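Local coordinates for periplasmic divalent cation tolerance protein (Xylella fastidiosa, PDB 2NUH) that is of unknown function but, as a member of the CutA family of divalent cation tolerance proteins, may bind copper ions, at residues 6-11 with 65-70; 16-21 with 56-61; 22-27 with 71-76. All coordinates share one frame; numbering follows the deposited sequence.

Interaction 1. Residues 6-11 with 65-70; sequences YLIFST and VHVNAA
Tyr6 and Val67 meet with their side chains set roughly perpendicular. One methyl of the valine does the touching: CG2 of Val67 lies 3.6 Å from CB of Tyr6 and 3.6 Å from CG, the inner end of the ring, and approaches CD1 and CD2 more loosely. The ring runs on from CG away from the methyl, hydroxyl included, so Tyr6 touches through CB and the root of its ring. With CG1 of Val67 anti to the backbone N (chi1 165°), CG2 is left beside that N, facing the tyrosine. Two residues along the strand Ile8 reaches the same helix by length, its CG1 anti to the carbonyl carbon and CD1 extended beyond it (chi2 170°). This terminal methyl packs against CB of Ala70 at 3.9 Å and lies 4.1 Å from the carbonyl O of Val67, with the valine's CG1 slightly farther off.

Such packing of a helix on one face of an antiparallel sheet belongs to the ferredoxin-like alpha/beta sandwich of CutA proteins, in which strand 5-12 is flanked by strands 50-63 and 86-89. Tyr6 and Ile8 alternate with Leu7, whose side chain leaves from the other face of the sheet. The small Ala70 lets the helix come down on the long isoleucine, while beta-branched Ile8 suits an extended strand. Ile71, one turn beyond Val67 on helix 67-77, also touches Ile8.

Interaction 2. Residues 16-21 with 56-61; sequences PSAEII and IQLLIK
Leu58 and the helix residues Ala18 and Ile21 form the centre of this contact, where helix 15-27 lies on the sheet of a ferredoxin-like alpha/beta sandwich, the fold of CutA proteins. The helix segment runs almost parallel to strand segment 56-61, at 14° between their directions, with the two axes 9.3 Å apart.

Leu58 can be followed outward from the strand. Its CB leaves the backbone toward the helix and has no close partner there; the branch begins one atom further on, at CG, which stands anti to the carbonyl carbon (chi1 -58°). From CG the two methyls divide the work. CD2 turns to Ala18 and meets its CB at 3.9 Å. CD1 reaches Ile21, three residues on along the same helix face, and meets its CG2 at 3.7 Å, the side chains of Leu58 and Ile21 crossing obliquely. A forked leucine is well suited to this place, since its two ends serve both helix residues.

Ala18 is small enough for the helix to settle close to the strand, and its single methyl is shared between two strand residues. The beta-branched residue Ile56, at home in an extended strand, supplies the second. In Ile21 the branch at CB lets CG2, anti to the backbone N, meet Leu58 while the isoleucine also packs against Leu74 and Leu77 of helix 67-77. All four touching residues are buried, and the contact is purely apolar. Around it, Gln36 of strand 33-38 touches Ala18, Ile56 and Leu58.

In Ile56 the methyl CG2, anti to the backbone N, is the part that reaches Ala18, with 3.8 Å between CG2 of Ile56 and CB of Ala18.

Interaction 3. Residues 22-27 with 71-76; sequences SRVLVQ and ITRLCA
Leu25 and Arg73 supply the apolar part of this contact, the two chains running side by side but pointing opposite ways. CD2 of Leu25 is 3.9 Å from CB of Arg73 and nearly as close to CG, so the methyl rests on the aliphatic root of the arginine. The same methyl comes within 4.2 Å of the backbone N of Leu74. The CB of Leu25 sets off to one side of the partner helix, and the length and fork of leucine carry CD2 back to Arg73.

The second kind of contact joins a methyl to a charged group. CG1 of Val24 lies 3.6 Å from NH1 of Arg73 and similarly near NE, the valine standing across the arginine chain. Short, branched valine presents a methyl, without polar atoms, at this partly exposed position. The arginine starts with CG anti to its backbone N (chi1 -171°) and bends at chi2 (65°), which draws it round beside the valine. Its polar end is held by a salt bridge from NE to OE1 of Glu28, just past helix 15-27. Arginine thus combines a greasy stem with a charged tip.

The helix segments run roughly antiparallel at 143°, their axes 10.2 Å apart. Both helices lie on the same face of the sheet: Ser22 touches Val34 and Gln36 of strand 33-38, while Ile71 and Leu74 reach Ile8 and Ser10 of strand 5-12.

From the N terminus, strand 5-12 leads into helix 15-27, which contributes first to interaction 2 and then, with its next six residues, to interaction 3. The chain next forms strands 33-38 and 40-45 and returns along 50-63, whose residues 56-61 close the loop of interaction 2. Helix 67-77 follows; its start, with the two residues before it, closes interaction 1, and residues 71-76 close interaction 3. Interaction 2 therefore lies wholly within the span of interaction 1, whereas interaction 3 crosses both. Strands 5-12 and 50-63 are antiparallel neighbours, so interactions 1 and 2 fix the two helices to one sheet, and interaction 3 joins the helices to each other.

Interaction 1. Residues 6-11 with 65-70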
loop_
_atom_site.group_PDB
_atom_site.type_symbol
_atom_site.label_atom_id
_atom_site.label_comp_id
_atom_site.label_asym_id
_atom_site.label_seq_id
_atom_site.Cartn_x
_atom_site.Cartn_y
_atom_site.Cartn_z
ATOM N N TYR A 6 2.377 2.788 -10.204
ATOM C CA TYR A 6 1.516 1.736 -9.716
ATOM C C TYR A 6 0.863 2.148 -8.429
ATOM O O TYR A 6 1.470 2.817 -7.602
ATOM C CB TYR A 6 2.338 0.477 -9.451
ATOM C CG TYR A 6 2.620 -0.269 -10.726
ATOM C CD1 TYR A 6 1.931 -1.428 -11.038
ATOM C CD2 TYR A 6 3.552 0.209 -11.640
ATOM C CE1 TYR A 6 2.178 -2.110 -12.223
ATOM C CE2 TYR A 6 3.790 -0.454 -12.821
ATOM C CZ TYR A 6 3.107 -1.612 -13.105
ATOM O OH TYR A 6 3.347 -2.272 -14.290
ATOM N N LEU A 7 -0.384 1.727 -8.276
ATOM C CA LEU A 7 -1.129 1.936 -7.059
ATOM C C LEU A 7 -1.200 0.584 -6.385
ATOM O O LEU A 7 -1.711 -0.371 -6.970
ATOM C CB LEU A 7 -2.542 2.417 -7.401
ATOM C CG LEU A 7 -3.554 2.810 -6.329
ATOM C CD1 LEU A 7 -2.987 3.816 -5.355
ATOM C CD2 LEU A 7 -4.776 3.375 -7.011
ATOM N N ILE A 8 -0.676 0.493 -5.171
ATOM C CA ILE A 8 -0.745 -0.761 -4.430
ATOM C C ILE A 8 -1.791 -0.637 -3.357
ATOM O O ILE A 8 -1.778 0.319 -2.595
ATOM C CB ILE A 8 0.597 -1.099 -3.765
ATOM C CG1 ILE A 8 1.700 -1.176 -4.822
ATOM C CG2 ILE A 8 0.498 -2.410 -2.985
ATOM C CD1 ILE A 8 3.087 -1.256 -4.222
ATOM N N PHE A 9 -2.687 -1.617 -3.322
ATOM C CA PHE A 9 -3.695 -1.716 -2.288
ATOM C C PHE A 9 -3.209 -2.674 -1.233
ATOM O O PHE A 9 -2.749 -3.763 -1.538
ATOM C CB PHE A 9 -5.003 -2.240 -2.873
ATOM C CG PHE A 9 -5.643 -1.309 -3.847
ATOM C CD1 PHE A 9 -6.753 -0.561 -3.483
ATOM C CD2 PHE A 9 -5.150 -1.185 -5.135
ATOM C CE1 PHE A 9 -7.352 0.307 -4.395
ATOM C CE2 PHE A 9 -5.743 -0.330 -6.048
ATOM C CZ PHE A 9 -6.838 0.425 -5.665
ATOM N N SER A 10 -3.326 -2.259 0.017
ATOM C CA SER A 10 -3.091 -3.145 1.138
ATOM C C SER A 10 -4.057 -2.749 2.224
ATOM O O SER A 10 -4.703 -1.717 2.122
ATOM C CB SER A 10 -1.659 -3.007 1.649
ATOM O OG SER A 10 -1.397 -3.988 2.634
ATOM N N THR A 11 -4.184 -3.567 3.253
ATOM C CA THR A 11 -4.943 -3.161 4.417
ATOM C C THR A 11 -4.125 -3.471 5.636
ATOM O O THR A 11 -3.259 -4.347 5.596
ATOM C CB THR A 11 -6.281 -3.894 4.543
ATOM O OG1 THR A 11 -6.045 -5.298 4.645
ATOM C CG2 THR A 11 -7.162 -3.627 3.359
ATOM N N VAL A 65 9.613 0.237 -10.789
ATOM C CA VAL A 65 10.896 -0.244 -10.291
ATOM C C VAL A 65 10.889 -0.412 -8.778
ATOM O O VAL A 65 11.777 -1.059 -8.229
ATOM C CB VAL A 65 12.102 0.590 -10.775
ATOM C CG1 VAL A 65 12.160 0.586 -12.300
ATOM C CG2 VAL A 65 12.085 1.991 -10.213
ATOM N N HIS A 66 9.881 0.145 -8.108
ATOM C CA HIS A 66 9.798 0.005 -6.652
ATOM C C HIS A 66 8.666 -0.870 -6.164
ATOM O O HIS A 66 8.541 -1.079 -4.967
ATOM C CB HIS A 66 9.667 1.367 -5.970
ATOM C CG HIS A 66 10.887 2.208 -6.090
ATOM N ND1 HIS A 66 11.106 3.043 -7.164
ATOM C CD2 HIS A 66 11.961 2.341 -5.279
ATOM C CE1 HIS A 66 12.269 3.652 -7.012
ATOM N NE2 HIS A 66 12.806 3.249 -5.874
ATOM N N VAL A 67 7.831 -1.364 -7.073
ATOM C CA VAL A 67 6.678 -2.153 -6.658
ATOM C C VAL A 67 7.065 -3.323 -5.763
ATOM O O VAL A 67 6.495 -3.494 -4.685
ATOM C CB VAL A 67 5.880 -2.660 -7.865
ATOM C CG1 VAL A 67 4.913 -3.768 -7.459
ATOM C CG2 VAL A 67 5.130 -1.514 -8.495
ATOM N N ASN A 68 8.032 -4.130 -6.195
ATOM C CA ASN A 68 8.383 -5.307 -5.428
ATOM C C ASN A 68 8.955 -4.917 -4.092
ATOM O O ASN A 68 8.624 -5.526 -3.093
ATOM C CB ASN A 68 9.394 -6.156 -6.175
ATOM C CG ASN A 68 8.814 -6.781 -7.408
ATOM O OD1 ASN A 68 7.626 -6.629 -7.700
ATOM N ND2 ASN A 68 9.652 -7.473 -8.160
ATOM N N ALA A 69 9.819 -3.908 -4.077
ATOM C CA ALA A 69 10.423 -3.486 -2.823
ATOM C C ALA A 69 9.382 -2.933 -1.860
ATOM O O ALA A 69 9.442 -3.164 -0.658
ATOM C CB ALA A 69 11.497 -2.456 -3.072
ATOM N N ALA A 70 8.428 -2.181 -2.388
ATOM C CA ALA A 70 7.385 -1.632 -1.545
ATOM C C ALA A 70 6.558 -2.771 -0.949
ATOM O O ALA A 70 6.199 -2.750 0.229
ATOM C CB ALA A 70 6.501 -0.693 -2.344
#

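Interaction 2. Residues 16-21 with 56-61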
loop_
_atom_site.group_PDB
_atom_site.type_symbol
_atom_site.label_atom_id
_atom_site.label_comp_id
_atom_site.label_asym_id
_atom_site.label_seq_id
_atom_site.Cartn_x
_atom_site.Cartn_y
_atom_site.Cartn_z
ATOM N N PRO A 16 -1.656 2.479 14.092
ATOM C CA PRO A 16 -0.202 2.433 14.123
ATOM C C PRO A 16 0.389 1.646 12.977
ATOM O O PRO A 16 1.364 2.083 12.388
ATOM C CB PRO A 16 0.110 1.750 15.462
ATOM C CG PRO A 16 -1.085 2.034 16.279
ATOM C CD PRO A 16 -2.230 1.941 15.337
ATOM N N SER A 17 -0.194 0.499 12.633
ATOM C CA SER A 17 0.377 -0.240 11.517
ATOM C C SER A 17 0.307 0.553 10.223
ATOM O O SER A 17 1.244 0.520 9.435
ATOM C CB SER A 17 -0.227 -1.625 11.346
ATOM O OG SER A 17 -1.615 -1.548 11.261
ATOM N N ALA A 18 -0.789 1.282 10.025
ATOM C CA ALA A 18 -0.915 2.102 8.822
ATOM C C ALA A 18 0.112 3.207 8.848
ATOM O O ALA A 18 0.701 3.525 7.823
ATOM C CB ALA A 18 -2.338 2.678 8.705
ATOM N N GLU A 19 0.332 3.794 10.021
ATOM C CA GLU A 19 1.278 4.892 10.132
ATOM C C GLU A 19 2.691 4.384 9.937
ATOM O O GLU A 19 3.489 5.020 9.261
ATOM C CB GLU A 19 1.135 5.572 11.489
ATOM C CG GLU A 19 -0.260 6.144 11.696
ATOM C CD GLU A 19 -0.423 6.938 12.977
ATOM O OE1 GLU A 19 -1.579 7.334 13.263
ATOM O OE2 GLU A 19 0.590 7.176 13.687
ATOM N N ILE A 20 2.996 3.239 10.535
ATOM C CA ILE A 20 4.331 2.669 10.393
ATOM C C ILE A 20 4.610 2.389 8.930
ATOM O O ILE A 20 5.638 2.780 8.395
ATOM C CB ILE A 20 4.481 1.382 11.211
ATOM C CG1 ILE A 20 4.416 1.699 12.705
ATOM C CG2 ILE A 20 5.791 0.648 10.872
ATOM C CD1 ILE A 20 4.103 0.495 13.542
ATOM N N ILE A 21 3.674 1.717 8.271
ATOM C CA ILE A 21 3.887 1.347 6.877
ATOM C C ILE A 21 3.993 2.583 6.008
ATOM O O ILE A 21 4.875 2.682 5.150
ATOM C CB ILE A 21 2.772 0.415 6.388
ATOM C CG1 ILE A 21 2.975 -0.976 6.987
ATOM C CG2 ILE A 21 2.747 0.344 4.854
ATOM C CD1 ILE A 21 1.698 -1.811 7.031
ATOM N N ILE A 56 -7.674 -0.553 8.110
ATOM C CA ILE A 56 -7.374 0.677 7.403
ATOM C C ILE A 56 -6.972 0.254 6.012
ATOM O O ILE A 56 -6.147 -0.645 5.856
ATOM C CB ILE A 56 -6.177 1.389 8.042
ATOM C CG1 ILE A 56 -6.375 1.529 9.560
ATOM C CG2 ILE A 56 -5.879 2.729 7.347
ATOM C CD1 ILE A 56 -7.540 2.373 9.948
ATOM N N GLN A 57 -7.566 0.874 5.000
ATOM C CA GLN A 57 -7.195 0.597 3.634
ATOM C C GLN A 57 -6.039 1.492 3.256
ATOM O O GLN A 57 -6.067 2.692 3.532
ATOM C CB GLN A 57 -8.392 0.840 2.707
ATOM C CG GLN A 57 -8.066 0.666 1.233
ATOM C CD GLN A 57 -7.884 -0.773 0.855
ATOM O OE1 GLN A 57 -6.864 -1.160 0.262
ATOM N NE2 GLN A 57 -8.854 -1.581 1.200
ATOM N N LEU A 58 -5.019 0.909 2.638
ATOM C CA LEU A 58 -3.893 1.686 2.164
ATOM C C LEU A 58 -3.905 1.757 0.663
ATOM O O LEU A 58 -4.247 0.785 -0.019
ATOM C CB LEU A 58 -2.565 1.068 2.601
ATOM C CG LEU A 58 -2.333 0.884 4.095
ATOM C CD1 LEU A 58 -0.940 0.310 4.238
ATOM C CD2 LEU A 58 -2.432 2.195 4.834
ATOM N N LEU A 59 -3.536 2.929 0.169
ATOM C CA LEU A 59 -3.322 3.155 -1.246
ATOM C C LEU A 59 -1.920 3.692 -1.353
ATOM O O LEU A 59 -1.638 4.814 -0.946
ATOM C CB LEU A 59 -4.306 4.182 -1.818
ATOM C CG LEU A 59 -5.786 3.846 -1.881
ATOM C CD1 LEU A 59 -6.538 5.062 -2.355
ATOM C CD2 LEU A 59 -6.024 2.707 -2.830
ATOM N N ILE A 60 -1.040 2.870 -1.888
ATOM C CA ILE A 60 0.374 3.183 -1.930
ATOM C C ILE A 60 0.724 3.569 -3.343
ATOM O O ILE A 60 0.477 2.806 -4.265
ATOM C CB ILE A 60 1.179 1.960 -1.514
ATOM C CG1 ILE A 60 0.856 1.618 -0.070
ATOM C CG2 ILE A 60 2.662 2.217 -1.649
ATOM C CD1 ILE A 60 1.107 0.168 0.273
ATOM N N LYS A 61 1.307 4.751 -3.519
ATOM C CA LYS A 61 1.646 5.215 -4.855
ATOM C C LYS A 61 3.136 5.036 -5.057
ATOM O O LYS A 61 3.942 5.572 -4.317
ATOM C CB LYS A 61 1.275 6.687 -5.025
ATOM C CG LYS A 61 -0.156 6.945 -5.479
ATOM C CD LYS A 61 -1.167 6.773 -4.375
ATOM C CE LYS A 61 -1.198 7.968 -3.450
ATOM N NZ LYS A 61 -2.091 7.713 -2.303
#

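Interaction 3. Residues 22-27 with 71-76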
loop_
_atom_site.group_PDB
_atom_site.type_symbol
_atom_site.label_atom_id
_atom_site.label_comp_id
_atom_site.label_asym_id
_atom_site.label_seq_id
_atom_site.Cartn_x
_atom_site.Cartn_y
_atom_site.Cartn_z
ATOM N N SER A 22 3.085 3.522 6.225
ATOM C CA SER A 22 3.075 4.738 5.428
ATOM C C SER A 22 4.383 5.488 5.577
ATOM O O SER A 22 5.009 5.884 4.580
ATOM C CB SER A 22 1.931 5.637 5.882
ATOM O OG SER A 22 0.682 5.050 5.584
ATOM N N ARG A 23 4.802 5.689 6.823
ATOM C CA ARG A 23 5.988 6.476 7.074
ATOM C C ARG A 23 7.222 5.785 6.533
ATOM O O ARG A 23 8.062 6.416 5.895
ATOM C CB ARG A 23 6.154 6.756 8.565
ATOM C CG ARG A 23 5.119 7.695 9.150
ATOM C CD ARG A 23 5.447 8.017 10.622
ATOM N NE ARG A 23 6.867 8.337 10.813
ATOM C CZ ARG A 23 7.749 7.542 11.418
ATOM N NH1 ARG A 23 9.021 7.908 11.540
ATOM N NH2 ARG A 23 7.367 6.376 11.914
ATOM N N VAL A 24 7.331 4.485 6.771
ATOM C CA VAL A 24 8.535 3.778 6.343
ATOM C C VAL A 24 8.638 3.710 4.829
ATOM O O VAL A 24 9.689 3.935 4.265
ATOM C CB VAL A 24 8.639 2.376 6.950
ATOM C CG1 VAL A 24 9.764 1.587 6.284
ATOM C CG2 VAL A 24 8.906 2.497 8.442
ATOM N N LEU A 25 7.530 3.400 4.162
ATOM C CA LEU A 25 7.598 3.307 2.711
ATOM C C LEU A 25 7.999 4.635 2.082
ATOM O O LEU A 25 8.742 4.649 1.107
ATOM C CB LEU A 25 6.265 2.850 2.132
ATOM C CG LEU A 25 5.920 1.388 2.413
ATOM C CD1 LEU A 25 4.610 1.028 1.715
ATOM C CD2 LEU A 25 7.038 0.458 1.955
ATOM N N VAL A 26 7.499 5.735 2.635
ATOM C CA VAL A 26 7.845 7.052 2.110
ATOM C C VAL A 26 9.278 7.400 2.505
ATOM O O VAL A 26 10.060 7.841 1.668
ATOM C CB VAL A 26 6.857 8.133 2.589
ATOM C CG1 VAL A 26 7.328 9.527 2.170
ATOM C CG2 VAL A 26 5.471 7.857 2.032
ATOM N N GLN A 27 9.637 7.146 3.759
ATOM C CA GLN A 27 10.970 7.500 4.232
ATOM C C GLN A 27 12.030 6.772 3.450
ATOM O O GLN A 27 13.068 7.344 3.114
ATOM C CB GLN A 27 11.123 7.102 5.687
ATOM C CG GLN A 27 10.571 8.096 6.628
ATOM C CD GLN A 27 10.383 7.533 8.012
ATOM O OE1 GLN A 27 10.357 6.312 8.207
ATOM N NE2 GLN A 27 10.245 8.419 8.985
ATOM N N ILE A 71 6.255 -3.767 -1.775
ATOM C CA ILE A 71 5.457 -4.878 -1.294
ATOM C C ILE A 71 6.202 -5.691 -0.251
ATOM O O ILE A 71 5.629 -6.077 0.767
ATOM C CB ILE A 71 4.993 -5.780 -2.441
ATOM C CG1 ILE A 71 3.907 -5.042 -3.244
ATOM C CG2 ILE A 71 4.438 -7.112 -1.886
ATOM C CD1 ILE A 71 3.471 -5.749 -4.536
ATOM N N THR A 72 7.485 -5.938 -0.483
ATOM C CA THR A 72 8.197 -6.776 0.451
ATOM C C THR A 72 8.457 -6.006 1.732
ATOM O O THR A 72 8.369 -6.570 2.821
ATOM C CB THR A 72 9.507 -7.343 -0.135
ATOM O OG1 THR A 72 10.396 -6.279 -0.436
ATOM C CG2 THR A 72 9.241 -8.091 -1.411
ATOM N N ARG A 73 8.745 -4.709 1.629
ATOM C CA ARG A 73 8.930 -3.930 2.849
ATOM C C ARG A 73 7.621 -3.805 3.619
ATOM O O ARG A 73 7.588 -3.897 4.844
ATOM C CB ARG A 73 9.487 -2.551 2.524
ATOM C CG ARG A 73 9.911 -1.751 3.738
ATOM C CD ARG A 73 11.075 -2.410 4.463
ATOM N NE ARG A 73 11.603 -1.470 5.441
ATOM C CZ ARG A 73 11.738 -1.721 6.732
ATOM N NH1 ARG A 73 12.195 -0.755 7.519
ATOM N NH2 ARG A 73 11.440 -2.917 7.228
ATOM N N LEU A 74 6.530 -3.608 2.892
ATOM C CA LEU A 74 5.208 -3.644 3.504
ATOM C C LEU A 74 5.034 -4.941 4.291
ATOM O O LEU A 74 4.590 -4.929 5.440
ATOM C CB LEU A 74 4.152 -3.526 2.402
ATOM C CG LEU A 74 2.689 -3.867 2.648
ATOM C CD1 LEU A 74 2.031 -2.753 3.387
ATOM C CD2 LEU A 74 1.994 -4.088 1.303
ATOM N N CYS A 75 5.405 -6.055 3.674
ATOM C CA CYS A 75 5.300 -7.322 4.381
ATOM C C CYS A 75 6.146 -7.346 5.632
ATOM O O CYS A 75 5.721 -7.883 6.647
ATOM C CB CYS A 75 5.722 -8.461 3.482
ATOM S SG CYS A 75 4.551 -8.809 2.209
ATOM N N ALA A 76 7.349 -6.783 5.543
ATOM C CA ALA A 76 8.277 -6.825 6.662
ATOM C C ALA A 76 7.722 -6.045 7.843
ATOM O O ALA A 76 8.095 -6.282 8.990
ATOM C CB ALA A 76 9.617 -6.255 6.239
#